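PDB 1UES: superoxide dismutase from Porphyromonas gingivalis, which disproportionates superoxide radicals into oxygen and hydrogen peroxide at a redox-active site that works with either manganese or iron. Local coordinates for residues A[70-73]-A[74-78]; A[30-33]-A[34-38]; A[51-54]-A[55-59]; A[180-184]-A[185-189]; A[8-11]-A[12-16]. The protein carries 1 engineered substitution. All blocks are in the same frame, centred on the assembly; numbering follows the deposited sequence.

Interaction 1 (A[70-73]-A[74-78]). With MN (manganese (II) ion), chain E.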
loop_
_atom_site.group_PDB
_atom_site.type_symbol
_atom_site.label_atom_id
_atom_site.label_comp_id
_atom_site.label_asym_id
_atom_site.label_seq_id
_atom_site.Cartn_x
_atom_site.Cartn_y
_atom_site.Cartn_z
ATOM N N GLN A 70 3.533 -11.450 -5.923
ATOM C CA GLN A 70 4.561 -10.443 -5.627
ATOM C C GLN A 70 5.927 -10.899 -6.125
ATOM O O GLN A 70 6.689 -10.083 -6.659
ATOM C CB GLN A 70 4.607 -10.132 -4.129
ATOM C CG GLN A 70 3.472 -9.196 -3.658
ATOM C CD GLN A 70 3.441 -7.849 -4.407
ATOM O OE1 GLN A 70 2.986 -7.776 -5.549
ATOM N NE2 GLN A 70 3.917 -6.794 -3.758
ATOM N N THR A 71 6.251 -12.184 -5.974
ATOM C CA THR A 71 7.536 -12.663 -6.451
ATOM C C THR A 71 7.618 -12.499 -7.957
ATOM O O THR A 71 8.567 -11.936 -8.474
ATOM C CB THR A 71 7.791 -14.130 -6.057
ATOM O OG1 THR A 71 7.800 -14.217 -4.641
ATOM C CG2 THR A 71 9.132 -14.610 -6.544
ATOM N N LEU A 72 6.594 -12.941 -8.671
ATOM C CA LEU A 72 6.630 -12.806 -10.109
ATOM C C LEU A 72 6.665 -11.344 -10.569
ATOM O O LEU A 72 7.425 -10.987 -11.468
ATOM C CB LEU A 72 5.419 -13.516 -10.717
ATOM C CG LEU A 72 5.332 -13.314 -12.224
ATOM C CD1 LEU A 72 6.538 -13.934 -12.897
ATOM C CD2 LEU A 72 4.026 -13.910 -12.756
ATOM N N ASN A 73 5.850 -10.503 -9.945
ATOM C CA ASN A 73 5.802 -9.107 -10.322
ATOM C C ASN A 73 7.197 -8.483 -10.151
ATOM O O ASN A 73 7.673 -7.766 -11.024
ATOM C CB ASN A 73 4.788 -8.318 -9.449
ATOM C CG ASN A 73 3.347 -8.461 -9.940
ATOM O OD1 ASN A 73 3.113 -8.453 -11.137
ATOM N ND2 ASN A 73 2.394 -8.581 -9.015
ATOM N N HIS A 74 7.844 -8.740 -9.026
ATOM C CA HIS A 74 9.152 -8.128 -8.800
ATOM C C HIS A 74 10.195 -8.688 -9.721
ATOM O O HIS A 74 11.081 -7.960 -10.142
ATOM C CB HIS A 74 9.581 -8.285 -7.347
ATOM C CG HIS A 74 8.798 -7.414 -6.421
ATOM N ND1 HIS A 74 7.609 -7.812 -5.862
ATOM C CD2 HIS A 74 9.005 -6.148 -6.004
ATOM C CE1 HIS A 74 7.105 -6.831 -5.135
ATOM N NE2 HIS A 74 7.936 -5.807 -5.202
ATOM N N ASN A 75 10.119 -9.985 -10.016
ATOM C CA ASN A 75 11.097 -10.576 -10.913
ATOM C C ASN A 75 11.079 -9.902 -12.268
ATOM O O ASN A 75 12.133 -9.590 -12.805
ATOM C CB ASN A 75 10.885 -12.084 -11.044
ATOM C CG ASN A 75 11.293 -12.837 -9.781
ATOM O OD1 ASN A 75 11.871 -12.251 -8.860
ATOM N ND2 ASN A 75 11.004 -14.145 -9.736
ATOM N N LEU A 76 9.894 -9.659 -12.818
ATOM C CA LEU A 76 9.768 -8.973 -14.092
ATOM C C LEU A 76 10.130 -7.488 -13.958
ATOM O O LEU A 76 10.753 -6.884 -14.828
ATOM C CB LEU A 76 8.330 -9.114 -14.589
ATOM C CG LEU A 76 7.965 -10.575 -14.927
ATOM C CD1 LEU A 76 6.476 -10.706 -15.088
ATOM C CD2 LEU A 76 8.698 -11.028 -16.208
ATOM N N TYR A 77 9.718 -6.881 -12.859
ATOM C CA TYR A 77 9.987 -5.477 -12.648
ATOM C C TYR A 77 11.491 -5.178 -12.604
ATOM O O TYR A 77 12.012 -4.364 -13.369
ATOM C CB TYR A 77 9.271 -5.055 -11.342
ATOM C CG TYR A 77 9.608 -3.679 -10.813
ATOM C CD1 TYR A 77 8.935 -2.553 -11.275
ATOM C CD2 TYR A 77 10.519 -3.524 -9.753
ATOM C CE1 TYR A 77 9.143 -1.295 -10.691
ATOM C CE2 TYR A 77 10.730 -2.271 -9.158
ATOM C CZ TYR A 77 10.027 -1.165 -9.633
ATOM O OH TYR A 77 10.114 0.043 -8.976
ATOM N N PHE A 78 12.232 -5.870 -11.758
ATOM C CA PHE A 78 13.649 -5.540 -11.692
ATOM C C PHE A 78 14.380 -5.907 -12.965
ATOM O O PHE A 78 15.317 -5.232 -13.347
ATOM C CB PHE A 78 14.326 -6.224 -10.516
ATOM C CG PHE A 78 13.925 -5.657 -9.186
ATOM C CD1 PHE A 78 13.245 -6.453 -8.269
ATOM C CD2 PHE A 78 14.199 -4.324 -8.870
ATOM C CE1 PHE A 78 12.839 -5.939 -7.061
ATOM C CE2 PHE A 78 13.773 -3.801 -7.631
ATOM C CZ PHE A 78 13.106 -4.615 -6.750
HETATM MN MN MN E . 7.452 -3.715 -4.721
HETATM O O HOH W 1 5.282 -4.262 -4.815
#
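Successive i to i+4 hydrogen bonds run from the amides of residues 74-77 to the carbonyls of residues 70-73 through the middle of helix 62-79, the His-74 N to Gln-70 O bond being 3.0 Å long. Gln-70 O is gripped a second time, by the imidazole of the same histidine: ND1 lies 2.6 Å from Gln-70 O, which sits almost in the ring plane. The two donors reach this oxygen from opposite faces of its carbonyl plane, and the ND1 bond fixes the rotation of the ring, whose NE2 binds manganese at 2.2 Å. This is the metal site of the iron/manganese superoxide dismutase fold, completed by His-27, Asp-157 and His-161. Gln-70, bent at chi2 (-57°), carries its amide across the His-74 ring with the planes 78° apart; NE2 donates to the metal-bound water at 3.1 Å and to Tyr-35 OH, while OE1 accepts from Trp-123. As second-shell contacts, these bonds hold the amide beside the solvent ligand. On the flank of the helix, Leu-72 CD1 meets Leu-76 CD1 at 3.9 Å, and Thr-71 runs alongside Asn-75, CG2 to ND2 3.7 Å. Asn-73 is tied by its amide to Trp-125 and Gly-143.

Interaction 2 (A[30-33]-A[34-38])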
loop_
_atom_site.group_PDB
_atom_site.type_symbol
_atom_site.label_atom_id
_atom_site.label_comp_id
_atom_site.label_asym_id
_atom_site.label_seq_id
_atom_site.Cartn_x
_atom_site.Cartn_y
_atom_site.Cartn_z
ATOM N N LYS A 30 15.153 -6.706 0.821
ATOM C CA LYS A 30 14.307 -7.028 1.962
ATOM C C LYS A 30 12.884 -7.423 1.579
ATOM O O LYS A 30 12.420 -8.492 1.972
ATOM C CB LYS A 30 14.279 -5.849 2.936
ATOM C CG LYS A 30 15.667 -5.545 3.507
ATOM C CD LYS A 30 16.149 -6.734 4.338
ATOM C CE LYS A 30 17.400 -6.391 5.177
ATOM N NZ LYS A 30 18.607 -7.007 4.568
ATOM N N HIS A 31 12.179 -6.568 0.834
ATOM C CA HIS A 31 10.811 -6.920 0.437
ATOM C C HIS A 31 10.729 -8.168 -0.404
ATOM O O HIS A 31 9.931 -9.079 -0.106
ATOM C CB HIS A 31 10.167 -5.789 -0.353
ATOM C CG HIS A 31 9.825 -4.603 0.480
ATOM N ND1 HIS A 31 8.602 -4.438 1.082
ATOM C CD2 HIS A 31 10.553 -3.502 0.790
ATOM C CE1 HIS A 31 8.585 -3.284 1.724
ATOM N NE2 HIS A 31 9.755 -2.699 1.568
ATOM N N LEU A 32 11.496 -8.212 -1.492
ATOM C CA LEU A 32 11.439 -9.395 -2.337
ATOM C C LEU A 32 11.928 -10.641 -1.603
ATOM O O LEU A 32 11.350 -11.712 -1.735
ATOM C CB LEU A 32 12.201 -9.173 -3.637
ATOM C CG LEU A 32 12.173 -10.300 -4.682
ATOM C CD1 LEU A 32 10.720 -10.758 -4.971
ATOM C CD2 LEU A 32 12.801 -9.782 -5.968
ATOM N N LYS A 33 12.988 -10.519 -0.819
ATOM C CA LYS A 33 13.445 -11.654 -0.043
ATOM C C LYS A 33 12.298 -12.172 0.857
ATOM O O LYS A 33 12.080 -13.384 0.989
ATOM C CB LYS A 33 14.651 -11.225 0.802
ATOM C CG LYS A 33 15.172 -12.306 1.743
ATOM C CD LYS A 33 15.405 -11.749 3.161
ATOM C CE LYS A 33 14.109 -11.340 3.885
ATOM N NZ LYS A 33 13.931 -9.879 4.158
ATOM N N THR A 34 11.550 -11.267 1.486
ATOM C CA THR A 34 10.452 -11.682 2.346
ATOM C C THR A 34 9.355 -12.414 1.560
ATOM O O THR A 34 8.801 -13.427 2.035
ATOM C CB THR A 34 9.845 -10.458 3.079
ATOM O OG1 THR A 34 10.825 -9.925 3.979
ATOM C CG2 THR A 34 8.632 -10.836 3.859
ATOM N N TYR A 35 9.051 -11.919 0.359
ATOM C CA TYR A 35 8.031 -12.555 -0.478
ATOM C C TYR A 35 8.451 -13.974 -0.840
ATOM O O TYR A 35 7.622 -14.898 -0.813
ATOM C CB TYR A 35 7.817 -11.772 -1.781
ATOM C CG TYR A 35 7.055 -10.495 -1.571
ATOM C CD1 TYR A 35 5.865 -10.493 -0.833
ATOM C CD2 TYR A 35 7.521 -9.284 -2.081
ATOM C CE1 TYR A 35 5.148 -9.315 -0.615
ATOM C CE2 TYR A 35 6.800 -8.097 -1.858
ATOM C CZ TYR A 35 5.631 -8.127 -1.135
ATOM O OH TYR A 35 4.880 -6.996 -0.932
ATOM N N VAL A 36 9.717 -14.122 -1.224
ATOM C CA VAL A 36 10.276 -15.410 -1.612
ATOM C C VAL A 36 10.275 -16.378 -0.419
ATOM O O VAL A 36 9.843 -17.544 -0.546
ATOM C CB VAL A 36 11.722 -15.248 -2.164
ATOM C CG1 VAL A 36 12.348 -16.619 -2.442
ATOM C CG2 VAL A 36 11.684 -14.390 -3.462
ATOM N N ASP A 37 10.722 -15.886 0.741
ATOM C CA ASP A 37 10.751 -16.729 1.945
ATOM C C ASP A 37 9.345 -17.176 2.365
ATOM O O ASP A 37 9.105 -18.365 2.680
ATOM C CB ASP A 37 11.426 -15.979 3.093
ATOM C CG ASP A 37 12.923 -15.804 2.892
ATOM O OD1 ASP A 37 13.514 -16.436 1.967
ATOM O OD2 ASP A 37 13.517 -15.003 3.660
ATOM N N ASN A 38 8.390 -16.246 2.353
ATOM C CA ASN A 38 7.029 -16.588 2.734
ATOM C C ASN A 38 6.439 -17.548 1.721
ATOM O O ASN A 38 5.732 -18.479 2.082
ATOM C CB ASN A 38 6.151 -15.332 2.791
ATOM C CG ASN A 38 6.478 -14.435 3.982
ATOM O OD1 ASN A 38 7.221 -14.826 4.907
ATOM N ND2 ASN A 38 5.914 -13.216 3.967
#
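Lys-30 O and Thr-34 form the polar centre of this turn of helix 21-42, where a wider pi-type turn covers residues 30-32. Thr-34 N donates to Lys-30 O at 2.9 Å, and Lys-33 NZ reaches the same oxygen at 3.0 Å, in the carbonyl plane and on a lone pair. The lysine starts anti to its own amide nitrogen (chi1 176°) and then folds back at every later torsion, turning its ammonium toward the preceding turn. Its NZ remains 5.2 Å from Asp-37 OD2, too far for a salt bridge, though the opposite charges probably attract weakly.

Apolar contact is slight: Leu-32 CD1 touches Val-36 CG2 at 4.0 Å and, more distantly, Tyr-35 CB. Of another kind is Tyr-35 CD2, an aromatic carbon 3.1 Å from His-31 O, which comes obliquely to the ring.

Leu-32 and Tyr-35 face helix 62-79, the tyrosine ring meeting that of His-74. His-31 stacks on His-161 and bonds through NE2 to Tyr-164 of the second subunit, placing this turn between metal site and dimer interface.

Interaction 3 (A[51-54]-A[55-59])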
loop_
_atom_site.group_PDB
_atom_site.type_symbol
_atom_site.label_atom_id
_atom_site.label_comp_id
_atom_site.label_asym_id
_atom_site.label_seq_id
_atom_site.Cartn_x
_atom_site.Cartn_y
_atom_site.Cartn_z
ATOM N N ALA A 51 5.561 -26.938 -8.051
ATOM C CA ALA A 51 5.127 -26.122 -9.171
ATOM C C ALA A 51 6.071 -24.965 -9.486
ATOM O O ALA A 51 6.770 -24.451 -8.608
ATOM C CB ALA A 51 3.733 -25.566 -8.879
ATOM N N ASP A 52 6.087 -24.552 -10.751
ATOM C CA ASP A 52 6.919 -23.417 -11.128
ATOM C C ASP A 52 6.152 -22.165 -10.717
ATOM O O ASP A 52 4.916 -22.170 -10.556
ATOM C CB ASP A 52 7.192 -23.409 -12.632
ATOM C CG ASP A 52 5.927 -23.444 -13.439
ATOM O OD1 ASP A 52 5.788 -22.668 -14.405
ATOM O OD2 ASP A 52 5.058 -24.271 -13.108
ATOM N N LEU A 53 6.870 -21.067 -10.565
ATOM C CA LEU A 53 6.228 -19.838 -10.123
ATOM C C LEU A 53 5.037 -19.440 -10.972
ATOM O O LEU A 53 3.985 -19.091 -10.468
ATOM C CB LEU A 53 7.268 -18.721 -10.088
ATOM C CG LEU A 53 6.811 -17.373 -9.519
ATOM C CD1 LEU A 53 6.253 -17.545 -8.124
ATOM C CD2 LEU A 53 8.025 -16.409 -9.528
ATOM N N ASN A 54 5.198 -19.494 -12.281
ATOM C CA ASN A 54 4.106 -19.140 -13.159
ATOM C C ASN A 54 2.823 -19.937 -12.893
ATOM O O ASN A 54 1.713 -19.395 -12.926
ATOM C CB ASN A 54 4.563 -19.348 -14.587
ATOM C CG ASN A 54 4.106 -18.258 -15.485
ATOM O OD1 ASN A 54 3.279 -18.481 -16.363
ATOM N ND2 ASN A 54 4.635 -17.061 -15.275
ATOM N N THR A 55 2.971 -21.232 -12.625
ATOM C CA THR A 55 1.812 -22.086 -12.343
ATOM C C THR A 55 1.157 -21.645 -11.039
ATOM O O THR A 55 -0.056 -21.564 -10.925
ATOM C CB THR A 55 2.247 -23.565 -12.220
ATOM O OG1 THR A 55 2.724 -24.021 -13.491
ATOM C CG2 THR A 55 1.091 -24.453 -11.763
ATOM N N ILE A 56 1.969 -21.343 -10.035
ATOM C CA ILE A 56 1.385 -20.917 -8.777
ATOM C C ILE A 56 0.615 -19.603 -8.926
ATOM O O ILE A 56 -0.430 -19.428 -8.311
ATOM C CB ILE A 56 2.472 -20.757 -7.686
ATOM C CG1 ILE A 56 3.225 -22.079 -7.516
ATOM C CG2 ILE A 56 1.827 -20.333 -6.381
ATOM C CD1 ILE A 56 4.502 -21.950 -6.661
ATOM N N VAL A 57 1.132 -18.670 -9.725
ATOM C CA VAL A 57 0.432 -17.405 -9.891
ATOM C C VAL A 57 -0.874 -17.588 -10.672
ATOM O O VAL A 57 -1.843 -16.894 -10.411
ATOM C CB VAL A 57 1.312 -16.332 -10.610
ATOM C CG1 VAL A 57 0.511 -15.025 -10.776
ATOM C CG2 VAL A 57 2.590 -16.052 -9.792
ATOM N N GLN A 58 -0.885 -18.512 -11.624
ATOM C CA GLN A 58 -2.104 -18.759 -12.406
ATOM C C GLN A 58 -3.188 -19.493 -11.636
ATOM O O GLN A 58 -4.379 -19.329 -11.928
ATOM C CB GLN A 58 -1.815 -19.598 -13.652
ATOM C CG GLN A 58 -0.640 -19.189 -14.483
ATOM C CD GLN A 58 -0.368 -20.157 -15.613
ATOM O OE1 GLN A 58 -0.262 -19.753 -16.772
ATOM N NE2 GLN A 58 -0.234 -21.441 -15.286
ATOM N N LYS A 59 -2.800 -20.280 -10.636
ATOM C CA LYS A 59 -3.784 -21.093 -9.919
ATOM C C LYS A 59 -4.046 -20.849 -8.442
ATOM O O LYS A 59 -5.129 -21.158 -7.942
ATOM C CB LYS A 59 -3.426 -22.580 -10.054
ATOM C CG LYS A 59 -2.919 -23.055 -11.420
ATOM C CD LYS A 59 -2.271 -24.446 -11.274
ATOM C CE LYS A 59 -2.894 -25.469 -12.200
ATOM N NZ LYS A 59 -1.989 -25.800 -13.344
#
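The flat amides of Asn-54 and Gln-58 approach each other one turn apart on the surface of helix 53-59, their planes turned 52° against one another. OD1 of Asn-54 and OE1 of Gln-58 are 3.8 Å apart, and the amide groups meet without a mutual hydrogen bond. The close approach of Gln-58 CG to Asn-54 O is doubtful in the model and leaves the exact place of that oxygen uncertain. The third flat group is the carboxylate of Asp-52; the Asp-52 and Thr-55 side chains cross at about a right angle. Thr-55 OG1 donates to Asp-52 OD2 over a modelled 2.4 Å, a length so short that its exact value is doubtful.

Asp-52 is the N-cap of helix 53-59, a short helix that precedes helix 62-79 in the alpha-hairpin part of the chain. Its CG is placed between the backbone N and the carbonyl carbon (chi1 55°), which directs the carboxylate to the threonine three residues on. The first regular helical bonds follow at once, Ile-56 N to Asp-52 O at 3.1 Å and Val-57 N to Leu-53 O at 3.0 Å.

Apolar groups line another flank. Ala-51 CB, from just before the cap, touches Ile-56 CG1 at 3.8 Å, while Leu-53 CD1 approaches Val-57 CG2 at 4.3 Å. Ile-56 goes on to pack against Ile-64 and Ala-68 of helix 62-79.

Interaction 4 (A[180-184]-A[185-189])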
loop_
_atom_site.group_PDB
_atom_site.type_symbol
_atom_site.label_atom_id
_atom_site.label_comp_id
_atom_site.label_asym_id
_atom_site.label_seq_id
_atom_site.Cartn_x
_atom_site.Cartn_y
_atom_site.Cartn_z
ATOM N N SER A 180 12.811 6.540 -18.064
ATOM C CA SER A 180 14.219 6.713 -18.339
ATOM C C SER A 180 15.067 5.465 -18.072
ATOM O O SER A 180 16.194 5.380 -18.555
ATOM C CB SER A 180 14.769 7.909 -17.548
ATOM O OG SER A 180 14.921 7.620 -16.157
ATOM N N ILE A 181 14.550 4.497 -17.307
ATOM C CA ILE A 181 15.336 3.283 -17.057
ATOM C C ILE A 181 14.763 2.019 -17.693
ATOM O O ILE A 181 15.283 0.916 -17.481
ATOM C CB ILE A 181 15.527 2.999 -15.556
ATOM C CG1 ILE A 181 14.197 3.037 -14.819
ATOM C CG2 ILE A 181 16.537 4.006 -14.970
ATOM C CD1 ILE A 181 14.306 2.617 -13.369
ATOM N N VAL A 182 13.691 2.165 -18.448
ATOM C CA VAL A 182 13.113 1.000 -19.102
ATOM C C VAL A 182 14.018 0.549 -20.249
ATOM O O VAL A 182 14.415 1.355 -21.087
ATOM C CB VAL A 182 11.708 1.336 -19.672
ATOM C CG1 VAL A 182 11.184 0.204 -20.560
ATOM C CG2 VAL A 182 10.749 1.581 -18.516
ATOM N N ASP A 183 14.356 -0.730 -20.278
ATOM C CA ASP A 183 15.157 -1.263 -21.379
ATOM C C ASP A 183 14.132 -1.855 -22.344
ATOM O O ASP A 183 13.614 -2.949 -22.124
ATOM C CB ASP A 183 16.102 -2.347 -20.889
ATOM C CG ASP A 183 16.992 -2.875 -21.997
ATOM O OD1 ASP A 183 18.048 -3.459 -21.687
ATOM O OD2 ASP A 183 16.628 -2.689 -23.174
ATOM N N TRP A 184 13.815 -1.127 -23.409
ATOM C CA TRP A 184 12.818 -1.628 -24.341
ATOM C C TRP A 184 13.217 -2.912 -25.061
ATOM O O TRP A 184 12.343 -3.628 -25.551
ATOM C CB TRP A 184 12.418 -0.538 -25.337
ATOM C CG TRP A 184 11.543 0.497 -24.650
ATOM C CD1 TRP A 184 11.941 1.719 -24.185
ATOM C CD2 TRP A 184 10.175 0.339 -24.256
ATOM N NE1 TRP A 184 10.905 2.332 -23.518
ATOM C CE2 TRP A 184 9.807 1.510 -23.545
ATOM C CE3 TRP A 184 9.220 -0.679 -24.431
ATOM C CZ2 TRP A 184 8.526 1.695 -23.007
ATOM C CZ3 TRP A 184 7.933 -0.500 -23.888
ATOM C CH2 TRP A 184 7.604 0.688 -23.183
ATOM N N ASP A 185 14.509 -3.219 -25.104
ATOM C CA ASP A 185 14.949 -4.456 -25.743
ATOM C C ASP A 185 14.438 -5.639 -24.943
ATOM O O ASP A 185 14.078 -6.672 -25.508
ATOM C CB ASP A 185 16.469 -4.506 -25.824
ATOM C CG ASP A 185 17.020 -3.460 -26.766
ATOM O OD1 ASP A 185 16.425 -3.287 -27.855
ATOM O OD2 ASP A 185 18.024 -2.801 -26.411
ATOM N N ILE A 186 14.396 -5.483 -23.620
ATOM C CA ILE A 186 13.905 -6.546 -22.769
ATOM C C ILE A 186 12.382 -6.628 -22.855
ATOM O O ILE A 186 11.822 -7.702 -22.985
ATOM C CB ILE A 186 14.367 -6.339 -21.314
ATOM C CG1 ILE A 186 15.895 -6.405 -21.281
ATOM C CG2 ILE A 186 13.711 -7.364 -20.376
ATOM C CD1 ILE A 186 16.540 -5.768 -20.081
ATOM N N VAL A 187 11.698 -5.491 -22.797
ATOM C CA VAL A 187 10.249 -5.533 -22.884
ATOM C C VAL A 187 9.837 -6.131 -24.222
ATOM O O VAL A 187 8.961 -6.990 -24.285
ATOM C CB VAL A 187 9.635 -4.119 -22.739
ATOM C CG1 VAL A 187 8.113 -4.192 -22.859
ATOM C CG2 VAL A 187 10.045 -3.514 -21.411
ATOM N N GLU A 188 10.489 -5.693 -25.296
ATOM C CA GLU A 188 10.153 -6.197 -26.626
ATOM C C GLU A 188 10.308 -7.706 -26.684
ATOM O O GLU A 188 9.512 -8.392 -27.319
ATOM C CB GLU A 188 11.043 -5.548 -27.677
ATOM C CG GLU A 188 10.813 -4.058 -27.838
ATOM C CD GLU A 188 12.016 -3.360 -28.434
ATOM O OE1 GLU A 188 12.958 -4.066 -28.889
ATOM O OE2 GLU A 188 12.027 -2.109 -28.458
ATOM N N SER A 189 11.333 -8.225 -26.014
ATOM C CA SER A 189 11.554 -9.666 -26.002
ATOM C C SER A 189 10.400 -10.442 -25.366
ATOM O O SER A 189 10.191 -11.599 -25.687
ATOM C CB SER A 189 12.849 -10.007 -25.258
ATOM O OG SER A 189 12.584 -10.101 -23.866
#
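Trp-184 and Val-187 make the tight side of this helix start, lying side by side with CZ3 of the indole 3.8 Å from CG1 of the valine. Val-182 CG1 sits over one face of the indole, offset toward its rim, and also touches Val-187 CG2 at 4.0 Å. Asp-183 and Ile-186 belong to this close part: their side chains cross at about a right angle, Ile-186 CD1 lying 3.2 Å from Asp-183 OD1.

Asp-183 also caps helix 184-190: a first torsion of -177° carries CG away from the backbone N and brings OD2 over the start of the helix, to accept from Asp-185 N at 2.9 Å, on the anti side and 30° out of plane. The looser, solvent side is the exposed Asp-185, whose OD2 lies 3.5 Å from Asp-183 OD2, an approach of like charges that weak, long ion pairs to Lys-85 and Lys-90 probably ease.

Val-182, Trp-184 and Val-187 pack against strand 151-157, and Trp-184 and Val-187 also against Leu-93 of helix 91-101.

Interaction 5 (A[8-11]-A[12-16])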
loop_
_atom_site.group_PDB
_atom_site.type_symbol
_atom_site.label_atom_id
_atom_site.label_comp_id
_atom_site.label_asym_id
_atom_site.label_seq_id
_atom_site.Cartn_x
_atom_site.Cartn_y
_atom_site.Cartn_z
ATOM N N LEU A 8 20.347 -9.450 -9.416
ATOM C CA LEU A 8 20.081 -8.340 -10.331
ATOM C C LEU A 8 21.074 -8.336 -11.482
ATOM O O LEU A 8 22.240 -8.659 -11.289
ATOM C CB LEU A 8 20.151 -7.013 -9.589
ATOM C CG LEU A 8 19.086 -6.857 -8.517
ATOM C CD1 LEU A 8 19.412 -5.615 -7.736
ATOM C CD2 LEU A 8 17.685 -6.761 -9.149
ATOM N N PRO A 9 20.617 -7.969 -12.695
ATOM C CA PRO A 9 21.448 -7.921 -13.900
ATOM C C PRO A 9 22.287 -6.654 -14.030
ATOM O O PRO A 9 22.914 -6.430 -15.071
ATOM C CB PRO A 9 20.438 -8.060 -15.043
ATOM C CG PRO A 9 19.122 -7.676 -14.484
ATOM C CD PRO A 9 19.221 -7.590 -12.982
ATOM N N TYR A 10 22.301 -5.859 -12.966
ATOM C CA TYR A 10 23.049 -4.601 -12.914
ATOM C C TYR A 10 23.473 -4.312 -11.473
ATOM O O TYR A 10 22.992 -4.946 -10.533
ATOM C CB TYR A 10 22.168 -3.459 -13.434
ATOM C CG TYR A 10 20.749 -3.525 -12.939
ATOM C CD1 TYR A 10 20.418 -3.106 -11.642
ATOM C CD2 TYR A 10 19.737 -4.023 -13.750
ATOM C CE1 TYR A 10 19.128 -3.190 -11.164
ATOM C CE2 TYR A 10 18.433 -4.115 -13.291
ATOM C CZ TYR A 10 18.133 -3.703 -11.989
ATOM O OH TYR A 10 16.875 -3.897 -11.492
ATOM N N ALA A 11 24.388 -3.354 -11.303
ATOM C CA ALA A 11 24.895 -2.961 -9.996
ATOM C C ALA A 11 23.744 -2.337 -9.213
ATOM O O ALA A 11 22.841 -1.748 -9.826
ATOM C CB ALA A 11 26.016 -1.948 -10.181
ATOM N N VAL A 12 23.766 -2.453 -7.886
ATOM C CA VAL A 12 22.660 -1.914 -7.084
ATOM C C VAL A 12 22.435 -0.413 -7.175
ATOM O O VAL A 12 21.365 0.069 -6.773
ATOM C CB VAL A 12 22.759 -2.294 -5.602
ATOM C CG1 VAL A 12 22.738 -3.801 -5.459
ATOM C CG2 VAL A 12 24.005 -1.693 -4.977
ATOM N N ASP A 13 23.415 0.334 -7.685
ATOM C CA ASP A 13 23.236 1.776 -7.810
ATOM C C ASP A 13 23.015 2.176 -9.263
ATOM O O ASP A 13 22.962 3.359 -9.590
ATOM C CB ASP A 13 24.469 2.508 -7.238
ATOM C CG ASP A 13 25.748 2.248 -8.045
ATOM O OD1 ASP A 13 25.795 1.273 -8.824
ATOM O OD2 ASP A 13 26.728 3.035 -7.910
ATOM N N ALA A 14 22.866 1.187 -10.141
ATOM C CA ALA A 14 22.702 1.457 -11.571
ATOM C C ALA A 14 21.439 2.224 -11.996
ATOM O O ALA A 14 21.443 2.862 -13.042
ATOM C CB ALA A 14 22.804 0.139 -12.359
ATOM N N LEU A 15 20.366 2.154 -11.200
ATOM C CA LEU A 15 19.113 2.848 -11.536
ATOM C C LEU A 15 18.902 4.162 -10.786
ATOM O O LEU A 15 17.873 4.817 -10.958
ATOM C CB LEU A 15 17.889 1.935 -11.305
ATOM C CG LEU A 15 18.061 0.517 -11.873
ATOM C CD1 LEU A 15 16.839 -0.312 -11.516
ATOM C CD2 LEU A 15 18.233 0.540 -13.394
ATOM N N ALA A 16 19.907 4.577 -10.003
ATOM C CA ALA A 16 19.816 5.830 -9.257
ATOM C C ALA A 16 19.819 6.935 -10.316
ATOM O O ALA A 16 20.572 6.857 -11.293
ATOM C CB ALA A 16 21.018 5.990 -8.315
#
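Tyr-10 and Leu-15 cross at about a right angle, the leucine branch lying over one face of the phenol ring. CD1 of Leu-15 approaches the far half of the ring, 3.7 Å from CZ of Tyr-10, and CD2 lies over the same face. The opposite face is met by Leu-8 CB, offset toward the rim, so the ring is held between two leucines. Tyr-10 takes the less common first torsion with CG between its backbone N and carbonyl carbon (chi1 42°), which brings the ring between Leu-8 and Leu-15. Its hydroxyl hydrogen-bonds to Phe-78 O, pinning the loop to the end of helix 62-79.

At the root of the same side chain, Tyr-10 CB touches Ala-14 CB at 3.8 Å, and the Ala-14 methyl comes obliquely to the ring. Ala-14 is brought there by the turn itself: its N, well above the Ala-11 carbonyl plane, donates to Ala-11 O at 3.0 Å. Asp-13 OD1 lies 3.5 Å from Ala-11 CB. Leu-8, which packs on helix 21-42, brings CD1 to 4.4 Å from Val-12 CG1.

The bends are two overlapping type I beta turns, Ala-11 to Ala-14 and Asp-13 to Ala-16, in the loop that leads into helix 21-42.

Interaction 1 is the buried core, carrying a metal ligand and its second shell; interactions 2, 3 and 5 touch it within the alpha-hairpin region. Interactions 2, 3 and 4 are partly buried, between it and the surface interaction 5. Interaction 2 lies on helix 21-42 and has more contact with the second subunit, its chemistry a mixture of lysine and threonine bonds outside and aromatic packing inside. Interactions 3 and 4 both begin helices with an N-cap aspartate, but the former accepts from a threonine hydroxyl, the latter from a backbone amide; their centres stand about 24 Å apart. Interaction 5 is without helix; Leu-15 touches Ile-181 of interaction 4, linking N-terminal loop and C-terminal domain.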